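Local structure of arabinan endo-1,5-alpha-l-arabinosidase A (Cellvibrio cellulosa, 1GYH) at residues V56-P67 and Y80-A91; S143-L151 and D183-P194. The protein hydrolyses the alpha-1,5-linked arabinofuranosyl chains of plant cell-wall arabinan, releasing almost exclusively arabinotriose. All blocks are in the same frame, centred on the assembly; numbering follows the deposited sequence. Where two conformers were deposited one is given.

Contact 1: residues V56-P67 and Y80-A91; sequences VSPSFDGHLWAP and YSVSAFGKNTSA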
loop_
_atom_site.group_PDB
_atom_site.type_symbol
_atom_site.label_atom_id
_atom_site.label_comp_id
_atom_site.label_asym_id
_atom_site.label_seq_id
_atom_site.Cartn_x
_atom_site.Cartn_y
_atom_site.Cartn_z
ATOM N N VAL A 56 -15.012 11.565 -10.204
ATOM C CA VAL A 56 -14.190 10.477 -10.682
ATOM C C VAL A 56 -15.001 9.149 -10.656
ATOM O O VAL A 56 -14.969 8.364 -11.623
ATOM C CB VAL A 56 -12.879 10.351 -9.828
ATOM C CG1 VAL A 56 -12.156 9.042 -10.133
ATOM C CG2 VAL A 56 -11.943 11.564 -10.071
ATOM N N SER A 57 -15.712 8.911 -9.552
ATOM C CA SER A 57 -16.467 7.660 -9.297
ATOM C C SER A 57 -17.938 7.983 -8.955
ATOM O O SER A 57 -18.278 8.204 -7.797
ATOM C CB SER A 57 -15.827 6.881 -8.136
ATOM O OG SER A 57 -16.392 5.593 -7.953
ATOM N N PRO A 58 -18.816 8.091 -9.956
ATOM C CA PRO A 58 -20.206 8.508 -9.679
ATOM C C PRO A 58 -20.915 7.680 -8.585
ATOM O O PRO A 58 -21.660 8.267 -7.805
ATOM C CB PRO A 58 -20.922 8.368 -11.058
ATOM C CG PRO A 58 -19.850 8.402 -12.084
ATOM C CD PRO A 58 -18.571 7.882 -11.395
ATOM N N SER A 59 -20.661 6.374 -8.519
ATOM C CA SER A 59 -21.227 5.499 -7.468
ATOM C C SER A 59 -20.386 5.382 -6.179
ATOM O O SER A 59 -20.605 4.494 -5.361
ATOM C CB SER A 59 -21.403 4.097 -8.029
ATOM O OG SER A 59 -20.135 3.475 -8.206
ATOM N N PHE A 60 -19.422 6.276 -6.014
ATOM C CA PHE A 60 -18.587 6.302 -4.810
ATOM C C PHE A 60 -19.421 6.129 -3.546
ATOM O O PHE A 60 -20.375 6.876 -3.355
ATOM C CB PHE A 60 -17.907 7.666 -4.727
ATOM C CG PHE A 60 -16.953 7.786 -3.583
ATOM C CD1 PHE A 60 -15.819 6.973 -3.541
ATOM C CD2 PHE A 60 -17.164 8.690 -2.579
ATOM C CE1 PHE A 60 -14.905 7.061 -2.483
ATOM C CE2 PHE A 60 -16.247 8.778 -1.530
ATOM C CZ PHE A 60 -15.114 7.950 -1.515
ATOM N N ASP A 61 -19.040 5.174 -2.693
ATOM C CA ASP A 61 -19.750 4.870 -1.407
ATOM C C ASP A 61 -19.152 5.432 -0.127
ATOM O O ASP A 61 -19.568 5.044 0.962
ATOM C CB ASP A 61 -19.958 3.350 -1.216
ATOM C CG ASP A 61 -18.667 2.552 -1.127
ATOM O OD1 ASP A 61 -17.537 3.105 -1.054
ATOM O OD2 ASP A 61 -18.677 1.304 -1.122
ATOM N N GLY A 62 -18.196 6.341 -0.228
ATOM C CA GLY A 62 -17.533 6.878 0.946
ATOM C C GLY A 62 -16.258 6.171 1.430
ATOM O O GLY A 62 -15.551 6.749 2.238
ATOM N N HIS A 63 -15.984 4.964 0.948
ATOM C CA HIS A 63 -14.794 4.187 1.330
ATOM C C HIS A 63 -13.588 4.555 0.469
ATOM O O HIS A 63 -13.574 4.331 -0.745
ATOM C CB HIS A 63 -15.036 2.672 1.231
ATOM C CG HIS A 63 -16.038 2.177 2.217
ATOM N ND1 HIS A 63 -15.707 1.402 3.314
ATOM C CD2 HIS A 63 -17.371 2.395 2.296
ATOM C CE1 HIS A 63 -16.798 1.158 4.015
ATOM N NE2 HIS A 63 -17.816 1.764 3.433
ATOM N N LEU A 64 -12.574 5.137 1.111
ATOM C CA LEU A 64 -11.300 5.416 0.453
ATOM C C LEU A 64 -10.371 4.226 0.615
ATOM O O LEU A 64 -10.435 3.525 1.630
ATOM C CB LEU A 64 -10.676 6.693 1.025
ATOM C CG LEU A 64 -11.501 7.975 0.850
ATOM C CD1 LEU A 64 -10.896 9.162 1.652
ATOM C CD2 LEU A 64 -11.577 8.320 -0.641
ATOM N N TRP A 65 -9.523 3.977 -0.392
ATOM C CA TRP A 65 -8.732 2.744 -0.427
ATOM C C TRP A 65 -7.217 3.008 -0.357
ATOM O O TRP A 65 -6.729 3.997 -0.915
ATOM C CB TRP A 65 -8.919 1.955 -1.707
ATOM C CG TRP A 65 -10.346 1.524 -2.162
ATOM C CD1 TRP A 65 -11.527 1.660 -1.518
ATOM C CD2 TRP A 65 -10.630 0.896 -3.407
ATOM N NE1 TRP A 65 -12.544 1.155 -2.298
ATOM C CE2 TRP A 65 -12.003 0.667 -3.467
ATOM C CE3 TRP A 65 -9.838 0.502 -4.485
ATOM C CZ2 TRP A 65 -12.623 0.053 -4.576
ATOM C CZ3 TRP A 65 -10.457 -0.134 -5.610
ATOM C CH2 TRP A 65 -11.835 -0.333 -5.632
ATOM N N ALA A 66 -6.522 2.066 0.282
ATOM C CA ALA A 66 -5.056 1.846 0.129
ATOM C C ALA A 66 -4.206 3.091 0.407
ATOM O O ALA A 66 -3.479 3.599 -0.444
ATOM C CB ALA A 66 -4.775 1.241 -1.275
ATOM N N PRO A 67 -4.270 3.581 1.635
ATOM C CA PRO A 67 -3.560 4.791 1.973
ATOM C C PRO A 67 -2.012 4.548 1.986
ATOM O O PRO A 67 -1.542 3.395 2.126
ATOM C CB PRO A 67 -4.057 5.098 3.388
ATOM C CG PRO A 67 -4.438 3.783 3.975
ATOM C CD PRO A 67 -4.960 2.990 2.799
ATOM N N TYR A 80 -4.248 8.583 -0.858
ATOM C CA TYR A 80 -5.468 7.785 -0.735
ATOM C C TYR A 80 -6.049 7.610 -2.148
ATOM O O TYR A 80 -5.740 8.405 -3.048
ATOM C CB TYR A 80 -6.499 8.465 0.222
ATOM C CG TYR A 80 -6.951 9.853 -0.239
ATOM C CD1 TYR A 80 -7.981 9.985 -1.172
ATOM C CD2 TYR A 80 -6.285 11.025 0.184
ATOM C CE1 TYR A 80 -8.382 11.220 -1.642
ATOM C CE2 TYR A 80 -6.658 12.285 -0.284
ATOM C CZ TYR A 80 -7.729 12.381 -1.211
ATOM O OH TYR A 80 -8.160 13.589 -1.712
ATOM N N SER A 81 -6.871 6.565 -2.322
ATOM C CA SER A 81 -7.422 6.178 -3.634
ATOM C C SER A 81 -8.960 6.312 -3.624
ATOM O O SER A 81 -9.625 5.881 -2.687
ATOM C CB SER A 81 -7.032 4.730 -3.994
ATOM O OG SER A 81 -5.661 4.451 -3.686
ATOM N N VAL A 82 -9.483 6.947 -4.660
ATOM C CA VAL A 82 -10.934 6.974 -4.994
ATOM C C VAL A 82 -11.126 6.072 -6.223
ATOM O O VAL A 82 -10.471 6.233 -7.246
ATOM C CB VAL A 82 -11.362 8.405 -5.307
ATOM C CG1 VAL A 82 -12.747 8.432 -5.968
ATOM C CG2 VAL A 82 -11.357 9.274 -4.053
ATOM N N SER A 83 -12.024 5.104 -6.137
ATOM C CA SER A 83 -12.188 4.157 -7.225
ATOM C C SER A 83 -13.590 3.556 -7.290
ATOM O O SER A 83 -14.518 4.035 -6.630
ATOM C CB SER A 83 -11.145 3.045 -7.073
ATOM O OG SER A 83 -10.989 2.286 -8.268
ATOM N N ALA A 84 -13.718 2.524 -8.108
ATOM C CA ALA A 84 -14.922 1.704 -8.179
ATOM C C ALA A 84 -14.550 0.274 -8.501
ATOM O O ALA A 84 -13.706 0.005 -9.374
ATOM C CB ALA A 84 -15.895 2.273 -9.270
ATOM N N PHE A 85 -15.181 -0.665 -7.818
ATOM C CA PHE A 85 -14.797 -2.070 -7.976
ATOM C C PHE A 85 -14.854 -2.541 -9.411
ATOM O O PHE A 85 -15.840 -2.314 -10.113
ATOM C CB PHE A 85 -15.646 -2.990 -7.060
ATOM C CG PHE A 85 -15.124 -3.045 -5.632
ATOM C CD1 PHE A 85 -13.892 -3.661 -5.351
ATOM C CD2 PHE A 85 -15.832 -2.428 -4.584
ATOM C CE1 PHE A 85 -13.373 -3.698 -4.028
ATOM C CE2 PHE A 85 -15.345 -2.465 -3.248
ATOM C CZ PHE A 85 -14.112 -3.103 -2.972
ATOM N N GLY A 86 -13.780 -3.177 -9.859
ATOM C CA GLY A 86 -13.724 -3.714 -11.195
ATOM C C GLY A 86 -13.350 -2.751 -12.322
ATOM O O GLY A 86 -13.222 -3.186 -13.471
ATOM N N LYS A 87 -13.206 -1.463 -12.014
ATOM C CA LYS A 87 -12.984 -0.446 -13.024
ATOM C C LYS A 87 -11.723 0.390 -12.807
ATOM O O LYS A 87 -11.148 0.413 -11.719
ATOM C CB LYS A 87 -14.188 0.477 -13.049
ATOM C CG LYS A 87 -15.485 -0.292 -13.330
ATOM C CD LYS A 87 -16.560 0.656 -13.803
ATOM C CE LYS A 87 -17.713 0.742 -12.880
ATOM N NZ LYS A 87 -18.903 0.877 -13.746
ATOM N N ASN A 88 -11.294 1.100 -13.832
ATOM C CA ASN A 88 -10.165 2.008 -13.638
ATOM C C ASN A 88 -10.556 3.457 -13.729
ATOM O O ASN A 88 -9.757 4.276 -14.125
ATOM C CB ASN A 88 -8.941 1.646 -14.521
ATOM C CG ASN A 88 -9.163 1.883 -16.015
ATOM O OD1 ASN A 88 -10.288 1.787 -16.540
ATOM N ND2 ASN A 88 -8.061 2.182 -16.716
ATOM N N THR A 89 -11.806 3.761 -13.369
ATOM C CA THR A 89 -12.248 5.126 -13.077
ATOM C C THR A 89 -11.764 5.445 -11.647
ATOM O O THR A 89 -12.477 5.196 -10.640
ATOM C CB THR A 89 -13.764 5.241 -13.124
ATOM O OG1 THR A 89 -14.371 4.261 -12.244
ATOM C CG2 THR A 89 -14.327 4.959 -14.584
ATOM N N SER A 90 -10.532 5.947 -11.565
ATOM C CA SER A 90 -9.803 6.005 -10.283
ATOM C C SER A 90 -8.867 7.194 -10.247
ATOM O O SER A 90 -8.432 7.703 -11.290
ATOM C CB SER A 90 -8.918 4.766 -10.075
ATOM O OG SER A 90 -9.635 3.558 -10.269
ATOM N N ALA A 91 -8.569 7.631 -9.038
ATOM C CA ALA A 91 -7.596 8.695 -8.841
ATOM C C ALA A 91 -6.979 8.583 -7.446
ATOM O O ALA A 91 -7.656 8.172 -6.465
ATOM C CB ALA A 91 -8.224 10.084 -9.007
HETATM O O HOH W 1 -16.269 3.560 -3.652
HETATM O O HOH W 2 -12.745 4.366 -3.435
#
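W65 and S81 form an antiparallel hydrogen-bonded pair: W65 N gives a nearly straight bond (168°) to a lone pair of S81 O, and S81 N returns one of 2.9 Å to W65 O. The carbonyl oxygen of W65 takes a second donor, S81 OG, at 3.0 Å from above the carbonyl plane, so two bonds from one residue grip it. The indole of W65 runs along the 80-91 backbone. CB of S83 sits over one face of its six-membered ring, 3.8 Å from the centroid and 19° off the normal, a CH-pi contact. F85 follows, its ring inclined at 39° to the indole and W65 CZ2 lying over its centre. The strands, 63-72 and 75-82, make a hairpin within one blade of the five-bladed propeller; D61, G62, G86 and K87 in the adjoining loops and H63 at the strand start probably bind substrate. On the side away from W65, L64 CD2 packs 3.5 Å from V82 CG2, while V82 CG1 meets F60 CD1 and V56 CG1. S57 OG, turned anti to its own N, donates to S83 O at 2.8 Å from above the carbonyl plane. A water joins H63 O to S83 N.

Contact 2: residues S143-L151 and D183-P194; sequences SFGSFWGGL and DSQAGSAQIEAP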
loop_
_atom_site.group_PDB
_atom_site.type_symbol
_atom_site.label_atom_id
_atom_site.label_comp_id
_atom_site.label_asym_id
_atom_site.label_seq_id
_atom_site.Cartn_x
_atom_site.Cartn_y
_atom_site.Cartn_z
ATOM N N SER A 143 5.164 5.011 -6.534
ATOM C CA SER A 143 4.767 3.801 -7.215
ATOM C C SER A 143 3.270 3.577 -6.970
ATOM O O SER A 143 2.734 3.967 -5.953
ATOM C CB SER A 143 5.584 2.573 -6.759
ATOM O OG SER A 143 5.349 2.224 -5.393
ATOM N N PHE A 144 2.608 2.923 -7.897
ATOM C CA PHE A 144 1.187 2.610 -7.730
ATOM C C PHE A 144 0.763 1.559 -8.747
ATOM O O PHE A 144 1.519 1.216 -9.670
ATOM C CB PHE A 144 0.319 3.884 -7.917
ATOM C CG PHE A 144 0.168 4.302 -9.382
ATOM C CD1 PHE A 144 1.142 5.086 -9.997
ATOM C CD2 PHE A 144 -0.941 3.897 -10.135
ATOM C CE1 PHE A 144 1.028 5.457 -11.317
ATOM C CE2 PHE A 144 -1.062 4.267 -11.482
ATOM C CZ PHE A 144 -0.101 5.040 -12.072
ATOM N N GLY A 145 -0.447 1.040 -8.584
ATOM C CA GLY A 145 -1.057 0.263 -9.649
ATOM C C GLY A 145 -1.780 -0.999 -9.216
ATOM O O GLY A 145 -1.627 -1.475 -8.073
ATOM N N SER A 146 -2.601 -1.516 -10.130
ATOM C CA SER A 146 -3.425 -2.728 -9.890
ATOM C C SER A 146 -4.019 -3.189 -11.203
ATOM O O SER A 146 -4.719 -2.411 -11.858
ATOM C CB SER A 146 -4.573 -2.391 -8.921
ATOM O OG SER A 146 -5.450 -3.510 -8.710
ATOM N N PHE A 147 -3.700 -4.412 -11.616
ATOM C CA PHE A 147 -4.215 -5.015 -12.840
ATOM C C PHE A 147 -3.868 -4.158 -14.088
ATOM O O PHE A 147 -2.866 -3.439 -14.116
ATOM C CB PHE A 147 -5.743 -5.371 -12.665
ATOM C CG PHE A 147 -6.031 -6.554 -11.727
ATOM C CD1 PHE A 147 -5.830 -6.466 -10.349
ATOM C CD2 PHE A 147 -6.531 -7.733 -12.215
ATOM C CE1 PHE A 147 -6.093 -7.527 -9.518
ATOM C CE2 PHE A 147 -6.811 -8.837 -11.356
ATOM C CZ PHE A 147 -6.612 -8.729 -10.034
ATOM N N TRP A 148 -4.680 -4.233 -15.145
ATOM C CA TRP A 148 -4.337 -3.570 -16.405
ATOM C C TRP A 148 -2.859 -3.847 -16.781
ATOM O O TRP A 148 -2.448 -5.021 -16.772
ATOM C CB TRP A 148 -4.737 -2.078 -16.328
ATOM C CG TRP A 148 -6.275 -1.901 -16.490
ATOM C CD1 TRP A 148 -6.972 -1.628 -17.669
ATOM C CD2 TRP A 148 -7.272 -2.045 -15.469
ATOM N NE1 TRP A 148 -8.321 -1.564 -17.409
ATOM C CE2 TRP A 148 -8.544 -1.826 -16.078
ATOM C CE3 TRP A 148 -7.234 -2.328 -14.097
ATOM C CZ2 TRP A 148 -9.743 -1.886 -15.356
ATOM C CZ3 TRP A 148 -8.441 -2.393 -13.372
ATOM C CH2 TRP A 148 -9.682 -2.168 -14.018
ATOM N N GLY A 149 -2.106 -2.818 -17.152
ATOM C CA GLY A 149 -0.714 -2.939 -17.606
ATOM C C GLY A 149 0.339 -2.867 -16.480
ATOM O O GLY A 149 1.538 -2.604 -16.739
ATOM N N GLY A 150 -0.111 -3.092 -15.251
ATOM C CA GLY A 150 0.735 -3.290 -14.084
ATOM C C GLY A 150 1.120 -2.074 -13.237
ATOM O O GLY A 150 0.365 -1.106 -13.100
ATOM N N LEU A 151 2.350 -2.130 -12.697
ATOM C CA LEU A 151 2.792 -1.208 -11.662
ATOM C C LEU A 151 3.762 -0.191 -12.242
ATOM O O LEU A 151 4.636 -0.527 -13.031
ATOM C CB LEU A 151 3.398 -1.974 -10.488
ATOM C CG LEU A 151 2.674 -3.212 -9.998
ATOM C CD1 LEU A 151 3.324 -3.804 -8.744
ATOM C CD2 LEU A 151 1.152 -2.898 -9.719
ATOM N N ASP A 183 -9.989 -2.279 -23.265
ATOM C CA ASP A 183 -9.225 -1.418 -22.362
ATOM C C ASP A 183 -9.901 -1.198 -21.000
ATOM O O ASP A 183 -9.233 -0.894 -19.989
ATOM C CB ASP A 183 -8.959 -0.060 -22.997
ATOM C CG ASP A 183 -7.831 -0.090 -24.047
ATOM O OD1 ASP A 183 -7.393 -1.156 -24.494
ATOM O OD2 ASP A 183 -7.286 0.936 -24.481
ATOM N N SER A 184 -11.213 -1.366 -20.949
ATOM C CA SER A 184 -11.961 -1.146 -19.710
ATOM C C SER A 184 -11.958 -2.318 -18.688
ATOM O O SER A 184 -12.417 -2.163 -17.525
ATOM C CB SER A 184 -13.399 -0.817 -20.109
ATOM O OG SER A 184 -13.283 0.583 -20.387
ATOM N N GLN A 185 -11.484 -3.482 -19.139
ATOM C CA GLN A 185 -11.459 -4.708 -18.344
ATOM C C GLN A 185 -10.119 -4.863 -17.609
ATOM O O GLN A 185 -9.054 -4.595 -18.193
ATOM C CB GLN A 185 -11.618 -5.894 -19.271
ATOM C CG GLN A 185 -12.933 -5.902 -19.998
ATOM C CD GLN A 185 -14.080 -6.025 -19.034
ATOM O OE1 GLN A 185 -14.909 -5.132 -18.950
ATOM N NE2 GLN A 185 -14.089 -7.106 -18.247
ATOM N N ALA A 186 -10.176 -5.299 -16.355
ATOM C CA ALA A 186 -8.997 -5.466 -15.489
ATOM C C ALA A 186 -7.945 -6.493 -16.025
ATOM O O ALA A 186 -6.727 -6.274 -15.907
ATOM C CB ALA A 186 -9.446 -5.816 -14.062
ATOM N N GLY A 187 -8.409 -7.581 -16.650
ATOM C CA GLY A 187 -7.537 -8.572 -17.232
ATOM C C GLY A 187 -7.187 -9.671 -16.233
ATOM O O GLY A 187 -7.739 -9.753 -15.116
ATOM N N SER A 188 -6.282 -10.530 -16.676
ATOM C CA SER A 188 -5.814 -11.693 -15.924
ATOM C C SER A 188 -4.495 -11.440 -15.170
ATOM O O SER A 188 -3.997 -12.338 -14.504
ATOM C CB SER A 188 -5.612 -12.884 -16.867
ATOM O OG SER A 188 -4.644 -12.565 -17.865
ATOM N N ALA A 189 -3.967 -10.232 -15.288
ATOM C CA ALA A 189 -2.733 -9.815 -14.619
ATOM C C ALA A 189 -3.025 -9.482 -13.119
ATOM O O ALA A 189 -3.270 -8.332 -12.761
ATOM C CB ALA A 189 -2.163 -8.635 -15.355
ATOM N N GLN A 190 -3.040 -10.510 -12.265
ATOM C CA GLN A 190 -3.415 -10.354 -10.862
ATOM C C GLN A 190 -2.175 -9.918 -10.079
ATOM O O GLN A 190 -1.516 -10.737 -9.423
ATOM C CB GLN A 190 -4.024 -11.653 -10.304
ATOM C CG GLN A 190 -5.245 -12.187 -11.136
ATOM C CD GLN A 190 -5.770 -13.546 -10.774
ATOM O OE1 GLN A 190 -6.827 -13.979 -11.338
ATOM N NE2 GLN A 190 -5.116 -14.232 -9.851
ATOM N N ILE A 191 -1.861 -8.630 -10.215
ATOM C CA ILE A 191 -0.745 -7.975 -9.557
ATOM C C ILE A 191 -1.156 -6.599 -9.124
ATOM O O ILE A 191 -1.754 -5.850 -9.913
ATOM C CB ILE A 191 0.535 -7.878 -10.493
ATOM C CG1 ILE A 191 1.682 -7.191 -9.734
ATOM C CG2 ILE A 191 0.272 -7.147 -11.858
ATOM C CD1 ILE A 191 2.988 -7.130 -10.483
ATOM N N GLU A 192 -0.863 -6.237 -7.878
ATOM C CA GLU A 192 -1.193 -4.891 -7.374
ATOM C C GLU A 192 -0.375 -4.498 -6.133
ATOM O O GLU A 192 0.343 -5.312 -5.556
ATOM C CB GLU A 192 -2.716 -4.776 -7.039
ATOM C CG GLU A 192 -3.196 -5.615 -5.863
ATOM C CD GLU A 192 -4.710 -5.615 -5.673
ATOM O OE1 GLU A 192 -5.440 -5.009 -6.529
ATOM O OE2 GLU A 192 -5.171 -6.238 -4.663
ATOM N N ALA A 193 -0.562 -3.261 -5.705
ATOM C CA ALA A 193 -0.150 -2.775 -4.390
ATOM C C ALA A 193 1.390 -2.789 -4.215
ATOM O O ALA A 193 1.894 -3.414 -3.295
ATOM C CB ALA A 193 -0.819 -3.579 -3.277
ATOM N N PRO A 194 2.107 -2.037 -5.026
ATOM C CA PRO A 194 3.569 -2.013 -4.872
ATOM C C PRO A 194 3.973 -1.368 -3.546
ATOM O O PRO A 194 3.308 -0.453 -3.036
ATOM C CB PRO A 194 4.038 -1.118 -5.988
ATOM C CG PRO A 194 2.869 -0.155 -6.215
ATOM C CD PRO A 194 1.638 -1.078 -6.043
HETATM O O HOH W 3 -4.378 -6.904 -17.332
#
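At the active-site end of two neighbouring propeller blades, E192, the likely proton donor, meets S146, which probably binds substrate. S146 OG donates to E192 OE1 at 2.6 Å, and OE1 accepts on its anti lone pair; E192 OE2 is bonded to Y220, so both oxygens are held and the carboxylate's rotation is restrained. A chi1 of 67° puts E192 CG between backbone N and carbonyl carbon; extended from there, the chain brings OE1 to S146 OG. The backbones are bridged here, F147 N bonding to I191 O at 175° and A193 N to G145 O at 3.2 Å. The F147 ring has Q190 CA over one face, 24° off the normal, with A189 O above the same face, while E192 OE1 lies in its plane at the edge. W148 is fixed twice: NE1 donates in the indole plane to D183 O at 2.8 Å, and A186 CA sits 3.5 Å from the centroid of the six-membered ring, almost on its normal. W148 N also bonds to A186 O, and a water spans A186 O and W148 O. Deeper in, L151 CD1 touches I191 CD1 and P194 CB. A carboxylate on a blade's innermost strand, facing the central cleft, is typical of the catalytic centre of a family 43 beta-propeller.

Contact 1 is intrablade and mostly buried: it pairs two strands of a single antiparallel sheet, with V56, F60, L64 and V82 packed together on the side away from W65. Contact 2 is only partly buried and joins different sheets through one backbone bridge, a further loop bond and the S146-E192 pair, where contact 1 has a hairpin pair. The ring faces differ too: W65 carries a side-chain carbon, S83 CB, whereas F147 and W148 carry the backbone CA atoms of Q190 and A186. The contacts, with centres about 15 Å apart, also touch directly: W148 CH2 packs 3.5 Å from K87 C. Near this junction N126, probably substrate-binding, has its OD1 hydrogen-bonded to S90 OG, and its side chain touches W148.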